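Local coordinates for structural polyprotein, VP1 (Israeli acute paralysis virus, PDB 5CDD) that probably serves as a structural capsid protein, being the VP1 portion of a longer viral polyprotein whose pieces build the virion shell, at residues K95-T100 with N138-V143; Q106-R111 with F171-T176; S112-R117 with D127-I132. One frame throughout, in Å; residues are numbered along the deposited sequence.

Interactions 2 and 3 share strand 110-116 and lie in one four-stranded antiparallel sheet: interaction 2 joins it to strand 166-172, interaction 3 to strand 131-133 at its other edge. Interaction 1 pairs strands 87-98 and 140-145 in the second sheet. Its centre is about 11 Å from that of interaction 2 and about 16 Å from that of interaction 3, and the centres of interactions 2 and 3 are also about 16 Å apart. Along the chain, 112-117 and 127-132 both fall between the two halves of each other contact. His141 meets Ile110, Ser112 and His131, so the sheets pack face to face, consistent with the jelly-roll sandwich of this capsid family.

Interaction 1 of 3, residues K95-T100 with N138-V143; sequences KFFNTT and NPVHEV
In both Lys95 and Glu142, CG stands anti to the carbonyl carbon (chi1 -64° and -66°), and a bend at the last lysine torsion (chi4 -52°) turns NZ to the carboxylate. The two side chains cross obliquely, CG of Lys95 passing 3.6 Å from CG of Glu142. Lys95 NZ then closes a salt bridge of 2.6 Å to Glu142 OE2, on the lone pair directed away from OE1. The antiparallel strands 95-98 and 140-143 pair Phe96 with His141 through Phe96 N to His141 O (3.0 Å) and His141 N to Phe96 O (3.1 Å). Asn98 N extends the pairing to Pro139 O at 2.8 Å. On the face of Lys95, Val140 lies beside Phe97: its CG1 stands over the ring, 4.3 Å from the centroid in a CH-pi contact, while CG2 packs on Phe97 CD2 at 3.5 Å. On the reverse face the Phe96 and His141 side chains lie side by side, pointing the same way, their rings oblique to each other, beside Tyr170 and Ile110 of the opposing sheet. Lys95 NZ has two further partners, a salt bridge to Asp27 of another polyprotein chain and a cation-pi contact with Phe46. The buried ammonium is thus gripped by two carboxylates and an aromatic ring, which would favour its charged form and ties this strand pair to the subunit interface.

Interaction 2 of 3, residues Q106-R111 with F171-T176; sequences QTCYIR and FSNTST
The carboxamide of Asn173 lies over one face of the Tyr109 ring, the two planes 33° apart and the side chains crossing. Its ND2 comes within 3.3 Å of Tyr109 CE2, and its OD1 stands above the ring nearer the rim. The same amide grips the neighbouring backbone twice: ND2 donates to Thr107 O at 3.0 Å, and OD1 accepts from Tyr109 N at 3.2 Å. Thr107 O lies close to the amide plane, whereas Tyr109 N approaches OD1 from above the plane of the group. The Tyr109 hydroxyl, at the far end of the ring, meets the edge of Phe171 in its plane, 3.8 Å from CE2, and Arg111 CB packs on that edge too. On the other side of the strand pair, Ile110 CD1 lies 3.3 Å from Ser172 OG and also touches Thr176 CG2. Backbone pairing resumes where Arg111 N bonds to Phe171 O at 2.8 Å. Nearby, Thr107 OG1 is held by Thr100 O of another copy of this protein. Beyond the Ile110-Ser172 and Arg111-Phe171 pairs, where strand 166-172 ends and strand 110-116 begins, the Asn173 side-chain amide thus bridges to the backbone of 107-109, at one end of a four-stranded antiparallel sheet consistent with the viral jelly-roll fold.

Interaction 3 of 3, residues S112-R117 with D127-I132; sequences SFLMPR and DGPSHI
Ser112 pairs with His131 through two backbone hydrogen bonds, the one antiparallel bridge of this contact. Ser112 N donates to His131 O at 3.0 Å, and His131 N returns to Ser112 O at 3.3 Å; in each bond the donor lies in the plane of the accepting carbonyl. The Ser112 hydroxyl, set between its own N and carbonyl carbon (chi1 57°), approaches His131, with OG 3.5 Å from CB. Both side chains stand on the face turned to strand 140-145, where the His131 ring meets that of His141. At Phe113 the ring leans on Ser130, CE1 coming within 3.6 Å of the hydroxyl OG, and the carbonyl oxygens of Asp127 and Pro129 lie obliquely to the ring. Met169 and, from another polyprotein chain, Leu300 also pack on this phenylalanine. Leu114 then makes the last touch, the side chains crossing, with its CD1 4.2 Å from Pro129 CD. Beyond it the two backbones diverge. Other chains supply further polar partners: Lys273 of a polyprotein chain bonds to Leu114 O and weakly to Asp127 O, while Asp127 OD1 forms a salt bridge with Arg75 of another copy of this protein. Ser112 O is the hub of the pairing. Ser130 CA makes a CA-H...O contact with Ser112 O at 3.4 Å. Ser130 OG, 3.3 Å from Ser112 O, adds a weak hydrogen bond whose proton is not settled, since OG also meets Tyr20 OH of another polyprotein chain weakly. The main hydrogen bond to this buried carbonyl is therefore the one from His131 N, with CA and OG of Ser130 beside it.

Interaction 1 of 3, residues K95-T100 with N138-V143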
loop_
_atom_site.group_PDB
_atom_site.type_symbol
_atom_site.label_atom_id
_atom_site.label_comp_id
_atom_site.label_asym_id
_atom_site.label_seq_id
_atom_site.Cartn_x
_atom_site.Cartn_y
_atom_site.Cartn_z
ATOM N N LYS A 95 22.819 6.366 30.066
ATOM C CA LYS A 95 23.471 7.057 28.963
ATOM C C LYS A 95 24.687 7.774 29.528
ATOM O O LYS A 95 24.572 8.562 30.469
ATOM C CB LYS A 95 22.533 8.074 28.304
ATOM C CG LYS A 95 21.312 7.465 27.641
ATOM C CD LYS A 95 20.659 8.448 26.680
ATOM C CE LYS A 95 19.300 7.944 26.215
ATOM N NZ LYS A 95 19.361 6.551 25.687
ATOM N N PHE A 96 25.854 7.485 28.966
ATOM C CA PHE A 96 27.083 8.112 29.424
ATOM C C PHE A 96 27.619 9.054 28.358
ATOM O O PHE A 96 28.092 8.613 27.310
ATOM C CB PHE A 96 28.136 7.049 29.754
ATOM C CG PHE A 96 27.652 5.989 30.701
ATOM C CD1 PHE A 96 26.886 4.920 30.240
ATOM C CD2 PHE A 96 27.947 6.065 32.060
ATOM C CE1 PHE A 96 26.419 3.939 31.118
ATOM C CE2 PHE A 96 27.484 5.091 32.949
ATOM C CZ PHE A 96 26.718 4.024 32.477
ATOM N N PHE A 97 27.531 10.354 28.621
ATOM C CA PHE A 97 28.024 11.352 27.684
ATOM C C PHE A 97 29.481 11.648 28.015
ATOM O O PHE A 97 29.784 12.309 29.006
ATOM C CB PHE A 97 27.201 12.637 27.777
ATOM C CG PHE A 97 25.733 12.440 27.536
ATOM C CD1 PHE A 97 24.918 11.891 28.521
ATOM C CD2 PHE A 97 25.162 12.801 26.320
ATOM C CE1 PHE A 97 23.553 11.707 28.301
ATOM C CE2 PHE A 97 23.798 12.621 26.090
ATOM C CZ PHE A 97 22.993 12.073 27.082
ATOM N N ASN A 98 30.378 11.143 27.179
ATOM C CA ASN A 98 31.808 11.330 27.369
ATOM C C ASN A 98 32.219 12.799 27.401
ATOM O O ASN A 98 31.753 13.603 26.595
ATOM C CB ASN A 98 32.568 10.616 26.251
ATOM C CG ASN A 98 34.054 10.888 26.292
ATOM O OD1 ASN A 98 34.739 10.519 27.247
ATOM N ND2 ASN A 98 34.563 11.543 25.253
ATOM N N THR A 99 33.092 13.142 28.344
ATOM C CA THR A 99 33.595 14.507 28.475
ATOM C C THR A 99 35.107 14.435 28.654
ATOM O O THR A 99 35.754 15.419 29.013
ATOM C CB THR A 99 32.979 15.238 29.691
ATOM O OG1 THR A 99 33.398 14.602 30.905
ATOM C CG2 THR A 99 31.462 15.218 29.609
ATOM N N THR A 100 35.657 13.254 28.392
ATOM C CA THR A 100 37.087 13.006 28.519
ATOM C C THR A 100 37.839 13.457 27.275
ATOM O O THR A 100 37.503 13.054 26.164
ATOM C CB THR A 100 37.377 11.503 28.700
ATOM O OG1 THR A 100 36.498 10.955 29.688
ATOM C CG2 THR A 100 38.816 11.292 29.140
ATOM N N ASN A 138 31.445 8.268 18.753
ATOM C CA ASN A 138 30.150 8.202 19.420
ATOM C C ASN A 138 30.291 8.542 20.904
ATOM O O ASN A 138 30.524 7.666 21.740
ATOM C CB ASN A 138 29.539 6.808 19.242
ATOM C CG ASN A 138 28.198 6.664 19.941
ATOM O OD1 ASN A 138 27.427 7.621 20.042
ATOM N ND2 ASN A 138 27.906 5.458 20.412
ATOM N N PRO A 139 30.149 9.833 21.244
ATOM C CA PRO A 139 30.249 10.373 22.604
ATOM C C PRO A 139 29.259 9.800 23.610
ATOM O O PRO A 139 29.500 9.855 24.817
ATOM C CB PRO A 139 30.020 11.868 22.396
ATOM C CG PRO A 139 30.506 12.103 21.005
ATOM C CD PRO A 139 29.944 10.921 20.273
ATOM N N VAL A 140 28.150 9.253 23.122
ATOM C CA VAL A 140 27.120 8.707 24.002
ATOM C C VAL A 140 27.031 7.184 24.012
ATOM O O VAL A 140 26.810 6.553 22.977
ATOM C CB VAL A 140 25.730 9.272 23.631
ATOM C CG1 VAL A 140 24.707 8.876 24.684
ATOM C CG2 VAL A 140 25.805 10.783 23.493
ATOM N N HIS A 141 27.192 6.603 25.196
ATOM C CA HIS A 141 27.121 5.156 25.374
ATOM C C HIS A 141 25.773 4.832 26.008
ATOM O O HIS A 141 25.569 5.044 27.205
ATOM C CB HIS A 141 28.273 4.690 26.273
ATOM C CG HIS A 141 28.407 3.202 26.379
ATOM N ND1 HIS A 141 27.665 2.447 27.263
ATOM C CD2 HIS A 141 29.208 2.330 25.722
ATOM C CE1 HIS A 141 28.006 1.176 27.148
ATOM N NE2 HIS A 141 28.941 1.077 26.220
ATOM N N GLU A 142 24.851 4.334 25.189
ATOM C CA GLU A 142 23.506 3.990 25.639
ATOM C C GLU A 142 23.332 2.482 25.788
ATOM O O GLU A 142 23.520 1.728 24.834
ATOM C CB GLU A 142 22.486 4.544 24.641
ATOM C CG GLU A 142 22.455 6.065 24.584
ATOM C CD GLU A 142 21.754 6.598 23.349
ATOM O OE1 GLU A 142 22.403 6.673 22.285
ATOM O OE2 GLU A 142 20.553 6.935 23.436
ATOM N N VAL A 143 22.962 2.047 26.988
ATOM C CA VAL A 143 22.785 0.625 27.262
ATOM C C VAL A 143 21.586 0.363 28.180
ATOM O O VAL A 143 21.228 1.201 29.008
ATOM C CB VAL A 143 24.072 0.037 27.901
ATOM C CG1 VAL A 143 24.353 0.722 29.228
ATOM C CG2 VAL A 143 23.936 -1.463 28.082
#

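Interaction 2 of 3, residues Q106-R111 with F171-T176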
loop_
_atom_site.group_PDB
_atom_site.type_symbol
_atom_site.label_atom_id
_atom_site.label_comp_id
_atom_site.label_asym_id
_atom_site.label_seq_id
_atom_site.Cartn_x
_atom_site.Cartn_y
_atom_site.Cartn_z
ATOM N N GLN A 106 45.861 7.230 21.615
ATOM C CA GLN A 106 45.041 6.178 22.198
ATOM C C GLN A 106 43.798 5.901 21.370
ATOM O O GLN A 106 43.450 6.659 20.464
ATOM C CB GLN A 106 44.592 6.568 23.608
ATOM C CG GLN A 106 45.700 6.752 24.622
ATOM C CD GLN A 106 45.159 7.127 25.992
ATOM O OE1 GLN A 106 44.511 8.162 26.155
ATOM N NE2 GLN A 106 45.420 6.281 26.984
ATOM N N THR A 107 43.140 4.796 21.701
ATOM C CA THR A 107 41.899 4.390 21.059
ATOM C C THR A 107 40.971 4.055 22.213
ATOM O O THR A 107 40.882 2.908 22.646
ATOM C CB THR A 107 42.080 3.145 20.169
ATOM O OG1 THR A 107 42.845 3.494 19.010
ATOM C CG2 THR A 107 40.729 2.609 19.721
ATOM N N CYS A 108 40.303 5.081 22.725
ATOM C CA CYS A 108 39.390 4.929 23.845
ATOM C C CYS A 108 38.084 4.252 23.457
ATOM O O CYS A 108 37.452 4.620 22.467
ATOM C CB CYS A 108 39.091 6.301 24.449
ATOM S SG CYS A 108 37.867 6.273 25.770
ATOM N N TYR A 109 37.690 3.255 24.243
ATOM C CA TYR A 109 36.446 2.539 24.000
ATOM C C TYR A 109 35.751 2.260 25.326
ATOM O O TYR A 109 36.396 2.178 26.372
ATOM C CB TYR A 109 36.712 1.233 23.242
ATOM C CG TYR A 109 37.450 0.170 24.024
ATOM C CD1 TYR A 109 36.804 -0.576 25.009
ATOM C CD2 TYR A 109 38.795 -0.097 23.774
ATOM C CE1 TYR A 109 37.476 -1.562 25.726
ATOM C CE2 TYR A 109 39.479 -1.080 24.485
ATOM C CZ TYR A 109 38.813 -1.809 25.458
ATOM O OH TYR A 109 39.480 -2.784 26.164
ATOM N N ILE A 110 34.429 2.125 25.276
ATOM C CA ILE A 110 33.635 1.869 26.471
ATOM C C ILE A 110 32.905 0.534 26.362
ATOM O O ILE A 110 32.215 0.277 25.379
ATOM C CB ILE A 110 32.580 2.976 26.684
ATOM C CG1 ILE A 110 33.245 4.357 26.662
ATOM C CG2 ILE A 110 31.849 2.746 27.992
ATOM C CD1 ILE A 110 34.229 4.599 27.781
ATOM N N ARG A 111 33.062 -0.307 27.377
ATOM C CA ARG A 111 32.415 -1.617 27.417
ATOM C C ARG A 111 31.477 -1.674 28.619
ATOM O O ARG A 111 31.803 -1.171 29.693
ATOM C CB ARG A 111 33.459 -2.730 27.558
ATOM C CG ARG A 111 34.416 -2.887 26.388
ATOM C CD ARG A 111 33.795 -3.695 25.259
ATOM N NE ARG A 111 33.568 -5.102 25.604
ATOM C CZ ARG A 111 34.530 -5.988 25.853
ATOM N NH1 ARG A 111 35.805 -5.628 25.805
ATOM N NH2 ARG A 111 34.217 -7.248 26.130
ATOM N N PHE A 171 33.089 -0.202 32.110
ATOM C CA PHE A 171 34.503 -0.427 31.852
ATOM C C PHE A 171 35.037 0.401 30.689
ATOM O O PHE A 171 34.348 0.625 29.701
ATOM C CB PHE A 171 34.775 -1.903 31.557
ATOM C CG PHE A 171 36.222 -2.196 31.270
ATOM C CD1 PHE A 171 37.135 -2.336 32.310
ATOM C CD2 PHE A 171 36.683 -2.264 29.959
ATOM C CE1 PHE A 171 38.488 -2.538 32.050
ATOM C CE2 PHE A 171 38.037 -2.464 29.688
ATOM C CZ PHE A 171 38.941 -2.601 30.736
ATOM N N SER A 172 36.281 0.850 30.818
ATOM C CA SER A 172 36.934 1.627 29.770
ATOM C C SER A 172 38.432 1.371 29.865
ATOM O O SER A 172 38.956 1.150 30.955
ATOM C CB SER A 172 36.647 3.123 29.945
ATOM O OG SER A 172 37.227 3.893 28.897
ATOM N N ASN A 173 39.122 1.398 28.732
ATOM C CA ASN A 173 40.558 1.158 28.743
ATOM C C ASN A 173 41.360 2.396 29.133
ATOM O O ASN A 173 42.535 2.293 29.463
ATOM C CB ASN A 173 41.025 0.626 27.378
ATOM C CG ASN A 173 40.794 1.615 26.250
ATOM O OD1 ASN A 173 39.978 2.520 26.370
ATOM N ND2 ASN A 173 41.501 1.432 25.142
ATOM N N THR A 174 40.716 3.556 29.121
ATOM C CA THR A 174 41.375 4.805 29.464
ATOM C C THR A 174 40.631 5.442 30.618
ATOM O O THR A 174 39.501 5.062 30.912
ATOM C CB THR A 174 41.350 5.773 28.282
ATOM O OG1 THR A 174 40.008 6.220 28.048
ATOM C CG2 THR A 174 41.873 5.072 27.028
ATOM N N SER A 175 41.256 6.418 31.264
ATOM C CA SER A 175 40.627 7.103 32.375
ATOM C C SER A 175 39.549 7.993 31.782
ATOM O O SER A 175 39.821 8.804 30.893
ATOM C CB SER A 175 41.656 7.944 33.105
ATOM O OG SER A 175 41.221 8.218 34.423
ATOM N N THR A 176 38.324 7.829 32.266
ATOM C CA THR A 176 37.205 8.599 31.755
ATOM C C THR A 176 36.528 9.536 32.742
ATOM O O THR A 176 36.766 9.501 33.946
ATOM C CB THR A 176 36.119 7.672 31.176
ATOM O OG1 THR A 176 35.719 6.713 32.164
ATOM C CG2 THR A 176 36.646 6.948 29.958
#

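Interaction 3 of 3, residues S112-R117 with D127-I132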
loop_
_atom_site.group_PDB
_atom_site.type_symbol
_atom_site.label_atom_id
_atom_site.label_comp_id
_atom_site.label_asym_id
_atom_site.label_seq_id
_atom_site.Cartn_x
_atom_site.Cartn_y
_atom_site.Cartn_z
ATOM N N SER A 112 30.310 -2.281 28.437
ATOM C CA SER A 112 29.352 -2.421 29.527
ATOM C C SER A 112 28.874 -3.869 29.576
ATOM O O SER A 112 28.591 -4.475 28.544
ATOM C CB SER A 112 28.166 -1.466 29.339
ATOM O OG SER A 112 27.527 -1.666 28.093
ATOM N N PHE A 113 28.802 -4.422 30.782
ATOM C CA PHE A 113 28.383 -5.804 30.973
ATOM C C PHE A 113 27.271 -5.888 32.008
ATOM O O PHE A 113 26.824 -4.877 32.548
ATOM C CB PHE A 113 29.560 -6.646 31.477
ATOM C CG PHE A 113 30.812 -6.503 30.663
ATOM C CD1 PHE A 113 31.054 -7.339 29.577
ATOM C CD2 PHE A 113 31.755 -5.533 30.985
ATOM C CE1 PHE A 113 32.220 -7.211 28.825
ATOM C CE2 PHE A 113 32.921 -5.396 30.240
ATOM C CZ PHE A 113 33.155 -6.237 29.157
ATOM N N LEU A 114 26.834 -7.112 32.276
ATOM C CA LEU A 114 25.812 -7.362 33.279
ATOM C C LEU A 114 26.524 -7.928 34.497
ATOM O O LEU A 114 27.653 -8.412 34.401
ATOM C CB LEU A 114 24.788 -8.389 32.788
ATOM C CG LEU A 114 23.692 -7.960 31.815
ATOM C CD1 LEU A 114 22.831 -9.166 31.481
ATOM C CD2 LEU A 114 22.844 -6.861 32.435
ATOM N N MET A 115 25.861 -7.861 35.643
ATOM C CA MET A 115 26.424 -8.398 36.868
ATOM C C MET A 115 25.376 -8.326 37.961
ATOM O O MET A 115 24.647 -7.345 38.072
ATOM C CB MET A 115 27.682 -7.627 37.268
ATOM C CG MET A 115 27.436 -6.242 37.798
ATOM S SD MET A 115 28.056 -6.175 39.478
ATOM C CE MET A 115 29.829 -6.227 39.191
ATOM N N PRO A 116 25.272 -9.387 38.772
ATOM C CA PRO A 116 24.304 -9.453 39.866
ATOM C C PRO A 116 24.373 -8.206 40.732
ATOM O O PRO A 116 25.451 -7.768 41.119
ATOM C CB PRO A 116 24.731 -10.705 40.614
ATOM C CG PRO A 116 25.250 -11.587 39.512
ATOM C CD PRO A 116 26.087 -10.612 38.719
ATOM N N ARG A 117 23.213 -7.640 41.033
ATOM C CA ARG A 117 23.149 -6.438 41.843
ATOM C C ARG A 117 23.896 -6.607 43.159
ATOM O O ARG A 117 23.721 -7.598 43.866
ATOM C CB ARG A 117 21.693 -6.069 42.112
ATOM C CG ARG A 117 21.508 -4.741 42.816
ATOM C CD ARG A 117 20.059 -4.310 42.752
ATOM N NE ARG A 117 19.645 -4.061 41.377
ATOM C CZ ARG A 117 20.140 -3.089 40.620
ATOM N NH1 ARG A 117 21.065 -2.275 41.109
ATOM N NH2 ARG A 117 19.716 -2.930 39.372
ATOM N N ASP A 127 31.625 -12.083 30.727
ATOM C CA ASP A 127 30.945 -12.657 29.575
ATOM C C ASP A 127 29.478 -12.239 29.552
ATOM O O ASP A 127 29.091 -11.283 30.227
ATOM C CB ASP A 127 31.068 -14.182 29.591
ATOM C CG ASP A 127 32.499 -14.653 29.379
ATOM O OD1 ASP A 127 33.117 -14.245 28.371
ATOM O OD2 ASP A 127 33.004 -15.434 30.214
ATOM N N GLY A 128 28.664 -12.951 28.779
ATOM C CA GLY A 128 27.255 -12.612 28.683
ATOM C C GLY A 128 27.059 -11.425 27.754
ATOM O O GLY A 128 28.014 -10.994 27.105
ATOM N N PRO A 129 25.839 -10.872 27.662
ATOM C CA PRO A 129 25.567 -9.726 26.788
ATOM C C PRO A 129 26.533 -8.575 27.053
ATOM O O PRO A 129 27.009 -8.404 28.175
ATOM C CB PRO A 129 24.127 -9.363 27.137
ATOM C CG PRO A 129 23.536 -10.680 27.503
ATOM C CD PRO A 129 24.613 -11.291 28.364
ATOM N N SER A 130 26.813 -7.785 26.020
ATOM C CA SER A 130 27.734 -6.662 26.151
ATOM C C SER A 130 27.577 -5.622 25.043
ATOM O O SER A 130 27.107 -5.928 23.946
ATOM C CB SER A 130 29.176 -7.178 26.156
ATOM O OG SER A 130 30.103 -6.110 26.085
ATOM N N HIS A 131 27.973 -4.390 25.345
ATOM C CA HIS A 131 27.908 -3.295 24.384
ATOM C C HIS A 131 29.234 -2.540 24.420
ATOM O O HIS A 131 29.892 -2.482 25.459
ATOM C CB HIS A 131 26.772 -2.332 24.730
ATOM C CG HIS A 131 26.614 -1.213 23.748
ATOM N ND1 HIS A 131 26.094 0.015 24.095
ATOM C CD2 HIS A 131 26.909 -1.136 22.428
ATOM C CE1 HIS A 131 26.078 0.802 23.033
ATOM N NE2 HIS A 131 26.569 0.126 22.009
ATOM N N ILE A 132 29.622 -1.957 23.288
ATOM C CA ILE A 132 30.872 -1.211 23.204
ATOM C C ILE A 132 30.771 -0.029 22.245
ATOM O O ILE A 132 30.205 -0.150 21.160
ATOM C CB ILE A 132 32.031 -2.126 22.741
ATOM C CG1 ILE A 132 33.296 -1.295 22.502
ATOM C CG2 ILE A 132 31.633 -2.866 21.479
ATOM C CD1 ILE A 132 34.495 -2.111 22.073
#